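Local coordinates for protein type III pantothenate kinase (Campylobacter jejuni, PDB 2NRH) that probably catalyses the ATP-dependent phosphorylation of pantothenate, the first step of coenzyme A biosynthesis, at residues D76-I84 / L194-E205; F66-R77 / I101-I111. The protein carries 2 engineered substitutions. One frame throughout, in Å; residues are numbered along the deposited sequence.

Overall arrangement
Both contacts are built on helix 75-81, which packs on strands 87-92 and 95-102 and carries Asp76, the predicted proton acceptor. Contact 1 sets it against helix 194-204; contact 2 joins the loop leading into it, which includes the predicted substrate residue Tyr70, to strand 105-113, an outermost strand of the same sheet. The contact centres lie about 13 Å apart, and the two meet directly: Cys81 CB is 3.6 Å from Ile101 CD1, and Ile78 CG1 is 3.6 Å from Phe66 CD2. Asp76 and Arg77 belong to both. The Ile195 side chain of contact 1 is about 4 Å (nearest atoms) from those of Asp7 (predicted ATP site) and Asp91 (predicted potassium site).

Contact 1. Residues D76-I84 / L194-E205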
loop_
_atom_site.group_PDB
_atom_site.type_symbol
_atom_site.label_atom_id
_atom_site.label_comp_id
_atom_site.label_asym_id
_atom_site.label_seq_id
_atom_site.Cartn_x
_atom_site.Cartn_y
_atom_site.Cartn_z
ATOM N N ASP B 76 0.815 -19.599 -8.616
ATOM C CA ASP B 76 0.500 -18.529 -9.585
ATOM C C ASP B 76 1.693 -17.638 -9.961
ATOM O O ASP B 76 1.882 -17.284 -11.118
ATOM C CB ASP B 76 -0.684 -17.696 -9.104
ATOM C CG ASP B 76 -0.449 -17.058 -7.753
ATOM O OD1 ASP B 76 0.382 -17.523 -6.891
ATOM O OD2 ASP B 76 -1.144 -16.051 -7.534
ATOM N N ARG B 77 2.486 -17.253 -8.969
ATOM C CA ARG B 77 3.734 -16.502 -9.196
ATOM C C ARG B 77 4.779 -17.369 -9.917
ATOM O O ARG B 77 5.445 -16.894 -10.826
ATOM C CB ARG B 77 4.258 -15.988 -7.861
ATOM C CG ARG B 77 3.261 -15.015 -7.253
ATOM C CD ARG B 77 3.582 -14.613 -5.811
ATOM N NE ARG B 77 4.827 -13.896 -5.634
ATOM C CZ ARG B 77 5.390 -13.649 -4.455
ATOM N NH1 ARG B 77 4.787 -13.978 -3.325
ATOM N NH2 ARG B 77 6.528 -12.990 -4.394
ATOM N N ILE B 78 4.920 -18.630 -9.517
ATOM C CA ILE B 78 5.810 -19.528 -10.209
ATOM C C ILE B 78 5.477 -19.579 -11.722
ATOM O O ILE B 78 6.347 -19.339 -12.555
ATOM C CB ILE B 78 5.831 -20.957 -9.561
ATOM C CG1 ILE B 78 6.577 -20.912 -8.239
ATOM C CG2 ILE B 78 6.500 -21.978 -10.514
ATOM C CD1 ILE B 78 6.422 -22.113 -7.335
ATOM N N ALA B 79 4.212 -19.869 -12.050
ATOM C CA ALA B 79 3.772 -19.990 -13.414
ATOM C C ALA B 79 3.982 -18.713 -14.230
ATOM O O ALA B 79 4.204 -18.785 -15.446
ATOM C CB ALA B 79 2.281 -20.416 -13.452
ATOM N N ALA B 80 3.871 -17.546 -13.602
ATOM C CA ALA B 80 4.102 -16.270 -14.333
ATOM C C ALA B 80 5.572 -15.970 -14.537
ATOM O O ALA B 80 5.918 -15.247 -15.486
ATOM C CB ALA B 80 3.452 -15.090 -13.646
ATOM N N CYS B 81 6.414 -16.455 -13.626
ATOM C CA CYS B 81 7.870 -16.322 -13.781
ATOM C C CYS B 81 8.466 -17.347 -14.742
ATOM O O CYS B 81 9.609 -17.228 -15.166
ATOM C CB CYS B 81 8.589 -16.439 -12.435
ATOM S SG CYS B 81 8.289 -15.010 -11.404
ATOM N N TYR B 82 7.703 -18.378 -15.025
ATOM C CA TYR B 82 8.263 -19.579 -15.571
ATOM C C TYR B 82 8.846 -19.414 -16.994
ATOM O O TYR B 82 9.824 -20.097 -17.317
ATOM C CB TYR B 82 7.203 -20.670 -15.605
ATOM C CG TYR B 82 7.779 -22.065 -15.623
ATOM C CD1 TYR B 82 8.716 -22.458 -14.666
ATOM C CD2 TYR B 82 7.394 -22.993 -16.583
ATOM C CE1 TYR B 82 9.242 -23.711 -14.653
ATOM C CE2 TYR B 82 7.926 -24.283 -16.562
ATOM C CZ TYR B 82 8.837 -24.616 -15.584
ATOM O OH TYR B 82 9.353 -25.878 -15.508
ATOM N N THR B 83 8.232 -18.589 -17.862
ATOM C CA THR B 83 8.757 -18.467 -19.249
ATOM C C THR B 83 9.840 -17.364 -19.336
ATOM O O THR B 83 10.304 -17.006 -20.414
ATOM C CB THR B 83 7.672 -18.179 -20.257
ATOM O OG1 THR B 83 6.986 -16.991 -19.863
ATOM C CG2 THR B 83 6.715 -19.297 -20.323
ATOM N N ILE B 84 10.233 -16.849 -18.176
ATOM C CA ILE B 84 11.183 -15.730 -18.079
ATOM C C ILE B 84 12.536 -16.189 -17.535
ATOM O O ILE B 84 12.610 -16.882 -16.533
ATOM C CB ILE B 84 10.510 -14.510 -17.305
ATOM C CG1 ILE B 84 9.477 -13.869 -18.257
ATOM C CG2 ILE B 84 11.516 -13.441 -16.860
ATOM C CD1 ILE B 84 8.172 -13.650 -17.679
ATOM N N LEU B 194 0.605 -14.173 -19.181
ATOM C CA LEU B 194 1.869 -14.700 -18.665
ATOM C C LEU B 194 1.799 -16.096 -18.020
ATOM O O LEU B 194 2.676 -16.956 -18.237
ATOM C CB LEU B 194 2.506 -13.746 -17.657
ATOM C CG LEU B 194 3.681 -12.953 -18.147
ATOM C CD1 LEU B 194 4.500 -12.564 -16.955
ATOM C CD2 LEU B 194 4.560 -13.773 -19.207
ATOM N N ILE B 195 0.770 -16.284 -17.207
ATOM C CA ILE B 195 0.611 -17.453 -16.381
ATOM C C ILE B 195 0.290 -18.623 -17.296
ATOM O O ILE B 195 0.884 -19.677 -17.165
ATOM C CB ILE B 195 -0.494 -17.209 -15.283
ATOM C CG1 ILE B 195 0.079 -16.362 -14.159
ATOM C CG2 ILE B 195 -0.944 -18.480 -14.664
ATOM C CD1 ILE B 195 -0.871 -16.143 -13.000
ATOM N N PHE B 196 -0.663 -18.427 -18.208
ATOM C CA PHE B 196 -1.064 -19.477 -19.148
ATOM C C PHE B 196 0.077 -19.881 -20.073
ATOM O O PHE B 196 0.065 -20.996 -20.600
ATOM C CB PHE B 196 -2.254 -19.028 -20.002
ATOM C CG PHE B 196 -3.553 -19.065 -19.303
ATOM C CD1 PHE B 196 -4.016 -20.240 -18.713
ATOM C CD2 PHE B 196 -4.344 -17.918 -19.241
ATOM C CE1 PHE B 196 -5.239 -20.274 -18.046
ATOM C CE2 PHE B 196 -5.581 -17.932 -18.580
ATOM C CZ PHE B 196 -6.030 -19.125 -17.979
ATOM N N ARG B 197 1.023 -18.972 -20.311
ATOM C CA ARG B 197 2.269 -19.303 -21.015
ATOM C C ARG B 197 3.202 -20.237 -20.191
ATOM O O ARG B 197 3.767 -21.189 -20.728
ATOM C CB ARG B 197 3.035 -18.031 -21.420
ATOM C CG ARG B 197 2.344 -17.167 -22.468
ATOM C CD ARG B 197 3.309 -16.097 -23.121
ATOM N NE ARG B 197 3.018 -15.942 -24.561
ATOM C CZ ARG B 197 3.898 -15.551 -25.496
ATOM N NH1 ARG B 197 5.164 -15.229 -25.191
ATOM N NH2 ARG B 197 3.498 -15.465 -26.760
ATOM N N GLY B 198 3.367 -19.963 -18.898
ATOM C CA GLY B 198 4.009 -20.916 -17.985
ATOM C C GLY B 198 3.350 -22.279 -18.011
ATOM O O GLY B 198 4.032 -23.316 -18.164
ATOM N N MET B 199 2.020 -22.300 -17.876
ATOM C CA MET B 199 1.249 -23.553 -18.025
ATOM C C MET B 199 1.427 -24.230 -19.410
ATOM O O MET B 199 1.554 -25.446 -19.504
ATOM C CB MET B 199 -0.221 -23.319 -17.723
ATOM C CG MET B 199 -0.521 -22.702 -16.325
ATOM S SD MET B 199 -2.293 -22.339 -16.120
ATOM C CE MET B 199 -2.831 -23.949 -15.978
ATOM N N LYS B 200 1.422 -23.433 -20.477
ATOM C CA LYS B 200 1.648 -23.934 -21.827
ATOM C C LYS B 200 3.010 -24.624 -21.876
ATOM O O LYS B 200 3.126 -25.735 -22.392
ATOM C CB LYS B 200 1.620 -22.774 -22.850
ATOM C CG LYS B 200 0.695 -23.036 -24.032
ATOM C CD LYS B 200 -0.315 -21.903 -24.206
ATOM C CE LYS B 200 -1.544 -22.333 -25.055
ATOM N NZ LYS B 200 -2.211 -21.166 -25.787
ATOM N N LYS B 201 4.026 -23.955 -21.322
ATOM C CA LYS B 201 5.389 -24.481 -21.268
ATOM C C LYS B 201 5.463 -25.777 -20.524
ATOM O O LYS B 201 6.196 -26.673 -20.948
ATOM C CB LYS B 201 6.372 -23.477 -20.674
ATOM C CG LYS B 201 7.824 -23.993 -20.561
ATOM C CD LYS B 201 8.845 -22.887 -20.184
ATOM C CE LYS B 201 10.056 -23.478 -19.322
ATOM N NZ LYS B 201 11.165 -22.507 -18.890
ATOM N N ILE B 202 4.721 -25.912 -19.428
ATOM C CA ILE B 202 4.756 -27.192 -18.695
ATOM C C ILE B 202 4.307 -28.372 -19.554
ATOM O O ILE B 202 4.845 -29.485 -19.431
ATOM C CB ILE B 202 3.933 -27.164 -17.382
ATOM C CG1 ILE B 202 4.755 -26.522 -16.258
ATOM C CG2 ILE B 202 3.381 -28.585 -17.004
ATOM C CD1 ILE B 202 6.201 -26.809 -16.271
ATOM N N ILE B 203 3.325 -28.107 -20.410
ATOM C CA ILE B 203 2.695 -29.125 -21.224
ATOM C C ILE B 203 3.591 -29.493 -22.386
ATOM O O ILE B 203 3.646 -30.654 -22.772
ATOM C CB ILE B 203 1.308 -28.683 -21.685
ATOM C CG1 ILE B 203 0.352 -28.729 -20.501
ATOM C CG2 ILE B 203 0.729 -29.639 -22.705
ATOM C CD1 ILE B 203 -0.659 -27.628 -20.457
ATOM N N LYS B 204 4.328 -28.518 -22.914
ATOM C CA LYS B 204 5.234 -28.776 -24.017
ATOM C C LYS B 204 6.470 -29.521 -23.535
ATOM O O LYS B 204 7.254 -30.000 -24.356
ATOM C CB LYS B 204 5.614 -27.484 -24.770
ATOM C CG LYS B 204 6.652 -26.588 -24.062
ATOM C CD LYS B 204 7.496 -25.689 -25.024
ATOM C CE LYS B 204 8.894 -26.326 -25.284
ATOM N NZ LYS B 204 9.883 -26.055 -24.152
ATOM N N GLU B 205 6.614 -29.625 -22.214
ATOM C CA GLU B 205 7.785 -30.241 -21.546
ATOM C C GLU B 205 7.487 -31.634 -20.994
ATOM O O GLU B 205 8.386 -32.355 -20.571
ATOM C CB GLU B 205 8.283 -29.376 -20.383
ATOM C CG GLU B 205 8.821 -28.037 -20.779
ATOM C CD GLU B 205 9.476 -27.242 -19.622
ATOM O OE1 GLU B 205 9.303 -27.554 -18.397
ATOM O OE2 GLU B 205 10.182 -26.274 -19.962
HETATM O O HOH W 1 5.383 -17.138 -17.848
#
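Tyr82 and Lys201 cross at about a right angle, with the aliphatic chain of the lysine running past CD2 and CE2 of the ring. A bend at the third torsion of Lys201 brings its ammonium over one ring face: NZ stands 4.4 Å from the centroid of the Tyr82 ring and 12° off its normal, which meets the geometry of a cation-pi contact. The same NZ donates to the backbone, 3.2 Å from Tyr82 O. With CG anti to the backbone N (chi1 -157°), the ring reaches along helix 194-204 to Glu205, whose OE1 lies at the ring edge, 3.3 Å from Tyr82 OH in a weak hydrogen bond. Phe64 meets the same ring edge-to-face.

Beyond the tyrosine, small residues set the spacing. The axes of helices 76-81 and 194-204 cross at 79° and approach to 7.0 Å. Gly198 has no side chain where its backbone comes up against the Ala79 carbonyl, and Ala79 offers only a methyl, consistent with this approach; Gly198 CA is 3.3 Å from Ala79 O, as a CA-H...O contact. Ile195 sits one turn before Gly198, its CG1 3.6 Å from Ala80 CB.

Thr83 divides its two branches: CG2 packs on the Arg197 carbonyl, and OG1 bonds a water at 2.6 Å. The same water can donate to Ala79 O and Leu194 O, bridging the two backbones, but with more acceptors in reach than protons it probably shares them.

Chemically, one ammonium serves a carbonyl and a ring face together, which would hold Tyr82 in position and probably favour the charged lysine. The Ile195 CD1 methyl rests on the backbone O and CB of Asp76, the predicted proton acceptor, and leaves its carboxylate pointing away from helix 194-204.

Contact 2. Residues F66-R77 / I101-I111; sequences FDTIYQGLGIDR and ISNSIHLGGFI
Two hydrogen bonds join His106 to the loop ahead of helix 75-81. Its backbone N donates to Asp67 O at 2.9 Å, nearly straight (166° at the hydrogen), and its ring ND1 meets Thr68 OG1, modelled at 2.5 Å, shorter than usual, so the exact length is doubtful; either atom could be the donor. Thr68 OG1 also accepts from Tyr70 N, closing an ST turn, and a water connects that hydroxyl and Ile69 N with His106 O. On the far side of the imidazole, NE2 bonds Asp99, which also forms a salt bridge with Arg77 NH2. Arg77 NH1 in turn donates to Tyr70 OH at 3.2 Å, close to the guanidinium plane.

Apolar contacts fill in around these bonds. Leu73 splits its methyls: CD2 makes a CH-pi contact 3.9 Å from the centroid of the His106 ring, opposite Gly108 N on the other face, while CD1 covers the Arg77 guanidinium and a face of Tyr70. Phe66 brings its ring edge to Ile101, CZ to CD1 at 3.8 Å.

Among aromatic pairs, His106 is flanked by Phe66 and Tyr70, both oblique to it; the Phe66 and His106 planes differ by 38°.

Tyr70 and Ile111 also pack on Ala149 of the second subunit. This places the predicted pantothenate site beside the dimer interface, within the actin-like ATPase fold of type III pantothenate kinases.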
loop_
_atom_site.group_PDB
_atom_site.type_symbol
_atom_site.label_atom_id
_atom_site.label_comp_id
_atom_site.label_asym_id
_atom_site.label_seq_id
_atom_site.Cartn_x
_atom_site.Cartn_y
_atom_site.Cartn_z
ATOM N N PHE B 66 11.379 -24.974 -10.460
ATOM C CA PHE B 66 11.620 -23.570 -10.428
ATOM C C PHE B 66 12.562 -23.305 -9.290
ATOM O O PHE B 66 12.283 -23.665 -8.183
ATOM C CB PHE B 66 10.254 -22.870 -10.244
ATOM C CG PHE B 66 10.330 -21.388 -10.169
ATOM C CD1 PHE B 66 10.592 -20.639 -11.297
ATOM C CD2 PHE B 66 10.094 -20.742 -8.963
ATOM C CE1 PHE B 66 10.656 -19.275 -11.232
ATOM C CE2 PHE B 66 10.120 -19.399 -8.900
ATOM C CZ PHE B 66 10.432 -18.648 -10.032
ATOM N N ASP B 67 13.695 -22.681 -9.563
ATOM C CA ASP B 67 14.757 -22.539 -8.555
ATOM C C ASP B 67 14.537 -21.311 -7.652
ATOM O O ASP B 67 14.832 -20.213 -8.029
ATOM C CB ASP B 67 16.139 -22.516 -9.245
ATOM C CG ASP B 67 17.330 -22.717 -8.268
ATOM O OD1 ASP B 67 17.200 -22.611 -7.016
ATOM O OD2 ASP B 67 18.448 -23.013 -8.793
ATOM N N THR B 68 13.994 -21.555 -6.463
ATOM C CA THR B 68 13.629 -20.530 -5.423
ATOM C C THR B 68 13.912 -21.077 -3.991
ATOM O O THR B 68 13.905 -22.282 -3.787
ATOM C CB THR B 68 12.071 -20.084 -5.542
ATOM O OG1 THR B 68 11.815 -18.985 -4.662
ATOM C CG2 THR B 68 11.142 -21.176 -5.128
ATOM N N ILE B 69 14.140 -20.210 -3.009
ATOM C CA ILE B 69 14.176 -20.619 -1.582
ATOM C C ILE B 69 13.095 -19.899 -0.771
ATOM O O ILE B 69 13.130 -19.870 0.486
ATOM C CB ILE B 69 15.531 -20.311 -0.881
ATOM C CG1 ILE B 69 15.916 -18.846 -1.045
ATOM C CG2 ILE B 69 16.615 -21.303 -1.322
ATOM C CD1 ILE B 69 17.099 -18.449 -0.205
ATOM N N TYR B 70 12.219 -19.226 -1.509
ATOM C CA TYR B 70 11.110 -18.459 -0.971
ATOM C C TYR B 70 10.114 -19.460 -0.482
ATOM O O TYR B 70 9.506 -20.150 -1.278
ATOM C CB TYR B 70 10.474 -17.584 -2.080
ATOM C CG TYR B 70 9.370 -16.617 -1.646
ATOM C CD1 TYR B 70 9.488 -15.238 -1.885
ATOM C CD2 TYR B 70 8.206 -17.079 -1.021
ATOM C CE1 TYR B 70 8.480 -14.352 -1.513
ATOM C CE2 TYR B 70 7.203 -16.232 -0.653
ATOM C CZ TYR B 70 7.327 -14.870 -0.905
ATOM O OH TYR B 70 6.301 -14.037 -0.540
ATOM N N GLN B 71 9.938 -19.514 0.832
ATOM C CA GLN B 71 9.031 -20.483 1.456
ATOM C C GLN B 71 7.570 -20.379 0.990
ATOM O O GLN B 71 6.938 -19.343 1.094
ATOM C CB GLN B 71 9.069 -20.334 2.982
ATOM C CG GLN B 71 10.474 -20.314 3.599
ATOM C CD GLN B 71 10.441 -19.964 5.084
ATOM O OE1 GLN B 71 9.361 -19.893 5.716
ATOM N NE2 GLN B 71 11.625 -19.733 5.659
ATOM N N GLY B 72 7.037 -21.465 0.501
ATOM C CA GLY B 72 5.640 -21.492 0.112
ATOM C C GLY B 72 5.255 -20.604 -1.066
ATOM O O GLY B 72 4.087 -20.272 -1.207
ATOM N N LEU B 73 6.213 -20.227 -1.927
ATOM C CA LEU B 73 5.903 -19.385 -3.104
ATOM C C LEU B 73 4.617 -19.865 -3.831
ATOM O O LEU B 73 4.429 -21.079 -4.031
ATOM C CB LEU B 73 7.100 -19.382 -4.043
ATOM C CG LEU B 73 7.019 -18.448 -5.262
ATOM C CD1 LEU B 73 6.667 -16.968 -4.885
ATOM C CD2 LEU B 73 8.338 -18.539 -5.984
ATOM N N GLY B 74 3.707 -18.950 -4.175
ATOM C CA GLY B 74 2.435 -19.342 -4.786
ATOM C C GLY B 74 2.660 -19.876 -6.189
ATOM O O GLY B 74 3.494 -19.363 -6.956
ATOM N N ILE B 75 1.934 -20.931 -6.526
ATOM C CA ILE B 75 2.033 -21.537 -7.879
ATOM C C ILE B 75 1.679 -20.534 -8.964
ATOM O O ILE B 75 2.154 -20.602 -10.117
ATOM C CB ILE B 75 1.207 -22.896 -7.980
ATOM C CG1 ILE B 75 1.564 -23.642 -9.278
ATOM C CG2 ILE B 75 -0.304 -22.668 -7.914
ATOM C CD1 ILE B 75 3.048 -23.556 -9.658
ATOM N N ASP B 76 0.815 -19.599 -8.616
ATOM C CA ASP B 76 0.500 -18.529 -9.585
ATOM C C ASP B 76 1.693 -17.638 -9.961
ATOM O O ASP B 76 1.882 -17.284 -11.118
ATOM C CB ASP B 76 -0.684 -17.696 -9.104
ATOM C CG ASP B 76 -0.449 -17.058 -7.753
ATOM O OD1 ASP B 76 0.382 -17.523 -6.891
ATOM O OD2 ASP B 76 -1.144 -16.051 -7.534
ATOM N N ARG B 77 2.486 -17.253 -8.969
ATOM C CA ARG B 77 3.734 -16.502 -9.196
ATOM C C ARG B 77 4.779 -17.369 -9.917
ATOM O O ARG B 77 5.445 -16.894 -10.826
ATOM C CB ARG B 77 4.258 -15.988 -7.861
ATOM C CG ARG B 77 3.261 -15.015 -7.253
ATOM C CD ARG B 77 3.582 -14.613 -5.811
ATOM N NE ARG B 77 4.827 -13.896 -5.634
ATOM C CZ ARG B 77 5.390 -13.649 -4.455
ATOM N NH1 ARG B 77 4.787 -13.978 -3.325
ATOM N NH2 ARG B 77 6.528 -12.990 -4.394
ATOM N N ILE B 101 13.760 -12.409 -11.411
ATOM C CA ILE B 101 14.428 -13.528 -12.062
ATOM C C ILE B 101 15.778 -13.104 -12.693
ATOM O O ILE B 101 15.932 -12.036 -13.340
ATOM C CB ILE B 101 13.515 -14.204 -13.122
ATOM C CG1 ILE B 101 12.057 -14.379 -12.588
ATOM C CG2 ILE B 101 14.110 -15.549 -13.626
ATOM C CD1 ILE B 101 11.868 -15.369 -11.412
ATOM N N SER B 102 16.775 -13.946 -12.458
ATOM C CA SER B 102 18.089 -13.721 -13.007
ATOM C C SER B 102 18.616 -15.066 -13.336
ATOM O O SER B 102 18.846 -15.873 -12.459
ATOM C CB SER B 102 19.014 -13.039 -12.031
ATOM O OG SER B 102 20.300 -12.919 -12.627
ATOM N N ASN B 103 18.723 -15.333 -14.632
ATOM C CA ASN B 103 19.354 -16.534 -15.038
ATOM C C ASN B 103 18.544 -17.772 -14.677
ATOM O O ASN B 103 19.103 -18.823 -14.298
ATOM C CB ASN B 103 20.765 -16.597 -14.454
ATOM C CG ASN B 103 21.767 -17.015 -15.472
ATOM O OD1 ASN B 103 22.179 -18.173 -15.506
ATOM N ND2 ASN B 103 22.097 -16.107 -16.373
ATOM N N SER B 104 17.227 -17.638 -14.854
ATOM C CA SER B 104 16.308 -18.658 -14.488
ATOM C C SER B 104 16.384 -18.968 -12.987
ATOM O O SER B 104 16.024 -20.089 -12.584
ATOM C CB SER B 104 16.585 -19.974 -15.301
ATOM O OG SER B 104 16.292 -19.871 -16.694
ATOM N N ILE B 105 16.873 -18.039 -12.167
ATOM C CA ILE B 105 16.816 -18.195 -10.690
ATOM C C ILE B 105 15.960 -17.120 -10.044
ATOM O O ILE B 105 16.022 -15.955 -10.420
ATOM C CB ILE B 105 18.227 -18.233 -10.053
ATOM C CG1 ILE B 105 18.989 -19.467 -10.582
ATOM C CG2 ILE B 105 18.158 -18.395 -8.505
ATOM C CD1 ILE B 105 20.468 -19.391 -10.436
ATOM N N HIS B 106 15.137 -17.522 -9.085
ATOM C CA HIS B 106 14.206 -16.632 -8.385
ATOM C C HIS B 106 14.982 -16.064 -7.227
ATOM O O HIS B 106 15.390 -16.789 -6.314
ATOM C CB HIS B 106 12.950 -17.410 -7.921
ATOM C CG HIS B 106 11.954 -16.571 -7.157
ATOM N ND1 HIS B 106 11.602 -16.836 -5.848
ATOM C CD2 HIS B 106 11.274 -15.454 -7.503
ATOM C CE1 HIS B 106 10.752 -15.915 -5.422
ATOM N NE2 HIS B 106 10.540 -15.066 -6.405
ATOM N N LEU B 107 15.260 -14.768 -7.322
ATOM C CA LEU B 107 16.060 -14.054 -6.368
ATOM C C LEU B 107 15.233 -13.588 -5.149
ATOM O O LEU B 107 15.773 -13.097 -4.150
ATOM C CB LEU B 107 16.697 -12.843 -7.069
ATOM C CG LEU B 107 17.690 -13.069 -8.239
ATOM C CD1 LEU B 107 18.228 -11.734 -8.742
ATOM C CD2 LEU B 107 18.867 -13.991 -7.939
ATOM N N GLY B 108 13.915 -13.709 -5.196
ATOM C CA GLY B 108 13.157 -13.085 -4.120
ATOM C C GLY B 108 12.031 -12.319 -4.752
ATOM O O GLY B 108 11.932 -12.267 -5.970
ATOM N N GLY B 109 11.152 -11.784 -3.934
ATOM C CA GLY B 109 9.986 -11.068 -4.457
ATOM C C GLY B 109 9.238 -10.403 -3.316
ATOM O O GLY B 109 9.531 -10.658 -2.116
ATOM N N PHE B 110 8.273 -9.557 -3.657
ATOM C CA PHE B 110 7.484 -8.905 -2.605
ATOM C C PHE B 110 6.089 -8.536 -3.034
ATOM O O PHE B 110 5.752 -8.609 -4.218
ATOM C CB PHE B 110 8.192 -7.692 -2.019
ATOM C CG PHE B 110 8.562 -6.661 -3.035
ATOM C CD1 PHE B 110 7.768 -5.505 -3.183
ATOM C CD2 PHE B 110 9.714 -6.827 -3.835
ATOM C CE1 PHE B 110 8.099 -4.530 -4.142
ATOM C CE2 PHE B 110 10.081 -5.841 -4.781
ATOM C CZ PHE B 110 9.276 -4.684 -4.957
ATOM N N ILE B 111 5.311 -8.108 -2.042
ATOM C CA ILE B 111 3.858 -7.995 -2.180
ATOM C C ILE B 111 3.357 -6.634 -1.716
ATOM O O ILE B 111 3.812 -6.001 -0.685
ATOM C CB ILE B 111 3.082 -9.161 -1.404
ATOM C CG1 ILE B 111 3.660 -10.527 -1.741
ATOM C CG2 ILE B 111 1.550 -9.105 -1.628
ATOM C CD1 ILE B 111 3.262 -11.560 -0.748
HETATM O O HOH W 2 14.028 -17.428 -3.882
#